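Local coordinates for DNA repair protein RAD14 (Saccharomyces cerevisiae, PDB 5A39), which binds specifically to damaged DNA in nucleotide excision repair and is required for the incision step, at residues D60-L65 and C84-F89. Residues are numbered along the deposited sequence; the frame is centred on the assembly and turned at random.
Sequences DLFHRL and CEVEAF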
loop_
_atom_site.group_PDB
_atom_site.type_symbol
_atom_site.label_atom_id
_atom_site.label_comp_id
_atom_site.label_asym_id
_atom_site.label_seq_id
_atom_site.Cartn_x
_atom_site.Cartn_y
_atom_site.Cartn_z
ATOM N N ASP B 60 -1.310 -14.830 -10.541
ATOM C CA ASP B 60 -1.365 -16.287 -10.434
ATOM C C ASP B 60 -2.703 -16.763 -9.945
ATOM O O ASP B 60 -2.995 -17.931 -10.019
ATOM C CB ASP B 60 -0.298 -16.808 -9.481
ATOM C CG ASP B 60 1.111 -16.479 -9.943
ATOM O OD1 ASP B 60 1.407 -16.526 -11.173
ATOM O OD2 ASP B 60 1.933 -16.173 -9.053
ATOM N N LEU B 61 -3.512 -15.869 -9.422
ATOM C CA LEU B 61 -4.787 -16.252 -8.872
ATOM C C LEU B 61 -5.982 -15.945 -9.757
ATOM O O LEU B 61 -6.945 -16.665 -9.720
ATOM C CB LEU B 61 -4.975 -15.476 -7.615
ATOM C CG LEU B 61 -5.913 -16.094 -6.616
ATOM C CD1 LEU B 61 -5.384 -17.457 -6.184
ATOM C CD2 LEU B 61 -6.057 -15.134 -5.424
ATOM N N PHE B 62 -5.958 -14.856 -10.508
ATOM C CA PHE B 62 -7.013 -14.556 -11.441
ATOM C C PHE B 62 -6.439 -14.140 -12.758
ATOM O O PHE B 62 -5.444 -13.462 -12.759
ATOM C CB PHE B 62 -7.787 -13.370 -10.937
ATOM C CG PHE B 62 -8.452 -13.605 -9.650
ATOM C CD1 PHE B 62 -9.597 -14.331 -9.593
ATOM C CD2 PHE B 62 -7.946 -13.072 -8.497
ATOM C CE1 PHE B 62 -10.230 -14.557 -8.383
ATOM C CE2 PHE B 62 -8.579 -13.267 -7.276
ATOM C CZ PHE B 62 -9.718 -14.024 -7.217
ATOM N N HIS B 63 -7.059 -14.516 -13.875
ATOM C CA HIS B 63 -6.795 -13.826 -15.161
ATOM C C HIS B 63 -7.529 -12.507 -15.151
ATOM O O HIS B 63 -8.531 -12.367 -14.440
ATOM C CB HIS B 63 -7.261 -14.617 -16.387
ATOM C CG HIS B 63 -6.561 -15.919 -16.563
ATOM N ND1 HIS B 63 -6.964 -17.068 -15.917
ATOM C CD2 HIS B 63 -5.503 -16.268 -17.333
ATOM C CE1 HIS B 63 -6.175 -18.072 -16.274
ATOM N NE2 HIS B 63 -5.276 -17.613 -17.130
ATOM N N ARG B 64 -7.067 -11.558 -15.940
ATOM C CA ARG B 64 -7.750 -10.315 -16.045
ATOM C C ARG B 64 -7.547 -9.675 -17.391
ATOM O O ARG B 64 -6.543 -9.956 -18.074
ATOM C CB ARG B 64 -7.255 -9.377 -14.963
ATOM C CG ARG B 64 -5.784 -9.003 -15.065
ATOM C CD ARG B 64 -5.102 -8.363 -13.818
ATOM N NE ARG B 64 -5.374 -8.999 -12.511
ATOM C CZ ARG B 64 -5.044 -10.254 -12.191
ATOM N NH1 ARG B 64 -4.410 -11.016 -13.077
ATOM N NH2 ARG B 64 -5.354 -10.768 -11.004
ATOM N N LEU B 65 -8.489 -8.805 -17.766
ATOM C CA LEU B 65 -8.465 -8.043 -19.015
ATOM C C LEU B 65 -8.366 -6.577 -18.683
ATOM O O LEU B 65 -9.228 -6.078 -17.972
ATOM C CB LEU B 65 -9.778 -8.238 -19.758
ATOM C CG LEU B 65 -9.900 -8.130 -21.294
ATOM C CD1 LEU B 65 -11.140 -7.343 -21.711
ATOM C CD2 LEU B 65 -8.669 -7.542 -21.939
ATOM N N CYS B 84 -16.917 -16.517 -13.062
ATOM C CA CYS B 84 -16.748 -17.823 -12.490
ATOM C C CYS B 84 -15.482 -17.905 -11.726
ATOM O O CYS B 84 -15.494 -18.473 -10.661
ATOM C CB CYS B 84 -16.777 -18.910 -13.531
ATOM S SG CYS B 84 -15.792 -18.652 -15.020
ATOM N N GLU B 85 -14.394 -17.312 -12.220
ATOM C CA GLU B 85 -13.119 -17.324 -11.463
ATOM C C GLU B 85 -13.241 -16.664 -10.101
ATOM O O GLU B 85 -12.902 -17.249 -9.060
ATOM C CB GLU B 85 -11.995 -16.636 -12.220
ATOM C CG GLU B 85 -11.379 -17.445 -13.363
ATOM C CD GLU B 85 -10.145 -16.729 -13.965
ATOM O OE1 GLU B 85 -9.840 -15.546 -13.566
ATOM O OE2 GLU B 85 -9.495 -17.354 -14.864
ATOM N N VAL B 86 -13.728 -15.435 -10.145
ATOM C CA VAL B 86 -14.061 -14.655 -8.949
ATOM C C VAL B 86 -14.973 -15.367 -7.955
ATOM O O VAL B 86 -14.671 -15.485 -6.811
ATOM C CB VAL B 86 -14.755 -13.333 -9.359
ATOM C CG1 VAL B 86 -15.437 -12.680 -8.170
ATOM C CG2 VAL B 86 -13.745 -12.365 -9.932
ATOM N N GLU B 87 -16.107 -15.809 -8.412
ATOM C CA GLU B 87 -17.100 -16.429 -7.569
ATOM C C GLU B 87 -16.574 -17.757 -6.986
ATOM O O GLU B 87 -16.915 -18.124 -5.869
ATOM C CB GLU B 87 -18.355 -16.600 -8.418
ATOM C CG GLU B 87 -19.565 -17.211 -7.768
ATOM C CD GLU B 87 -20.855 -16.932 -8.575
ATOM O OE1 GLU B 87 -21.283 -15.713 -8.630
ATOM O OE2 GLU B 87 -21.450 -17.926 -9.139
ATOM N N ALA B 88 -15.680 -18.440 -7.697
ATOM C CA ALA B 88 -15.038 -19.629 -7.124
ATOM C C ALA B 88 -14.205 -19.242 -5.922
ATOM O O ALA B 88 -14.313 -19.853 -4.858
ATOM C CB ALA B 88 -14.163 -20.335 -8.133
ATOM N N PHE B 89 -13.363 -18.222 -6.093
ATOM C CA PHE B 89 -12.484 -17.779 -5.030
ATOM C C PHE B 89 -13.268 -17.249 -3.848
ATOM O O PHE B 89 -12.973 -17.571 -2.691
ATOM C CB PHE B 89 -11.545 -16.714 -5.532
ATOM C CG PHE B 89 -10.524 -16.327 -4.514
ATOM C CD1 PHE B 89 -9.574 -17.250 -4.093
ATOM C CD2 PHE B 89 -10.537 -15.071 -3.906
ATOM C CE1 PHE B 89 -8.649 -16.925 -3.124
ATOM C CE2 PHE B 89 -9.609 -14.752 -2.937
ATOM C CZ PHE B 89 -8.682 -15.680 -2.548
#
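E85 on helix 83-94 reaches across to H63 with a carboxylate that accepts bonds from both the backbone N-H and the imidazole of that residue, the latter a His-carboxylate hydrogen bond, in the XPA-family DNA-binding domain. The contact ties the loop after helix 53-56, just before strand 65-67 enters the three-stranded antiparallel sheet, to the helix that follows the sheet's central strand, 78-82. Traced outward, E85 points CB toward the loop, sets CG anti to its carbonyl carbon and runs extended beyond it (chi2 -174°), bringing CD to the edge of the H63 imidazole. OE1 accepts the N-H of H63 N at 3.0 Å, a bent bond on the syn side. OE2 accepts the ND1 hydrogen of H63 at 2.8 Å through its syn lone pair, lying 17° out of the imidazole plane. Each oxygen takes a different N-H, which should restrain rotation about CG-CD; the carboxylate plane lies 36° from that of the imidazole.

One turn along the helix, F89 and F62 form an offset edge-to-face pair, centroids 5.4 Å apart and planes nearly perpendicular; the F62 edge is the one presented. L61 CD2 sits over one F89 face, offset toward the rim, 4.1 Å from the ring centroid in a CH-pi contact. F62 CE1 comes within 3.9 Å of V86 CA, and the buried F62 ring is backed by L51 and L56, while V86 continues the apolar layer to C45 and Y49 of helix 42-49. F62 CZ meets the F89 ring at CG and CD2, 3.6 Å from each.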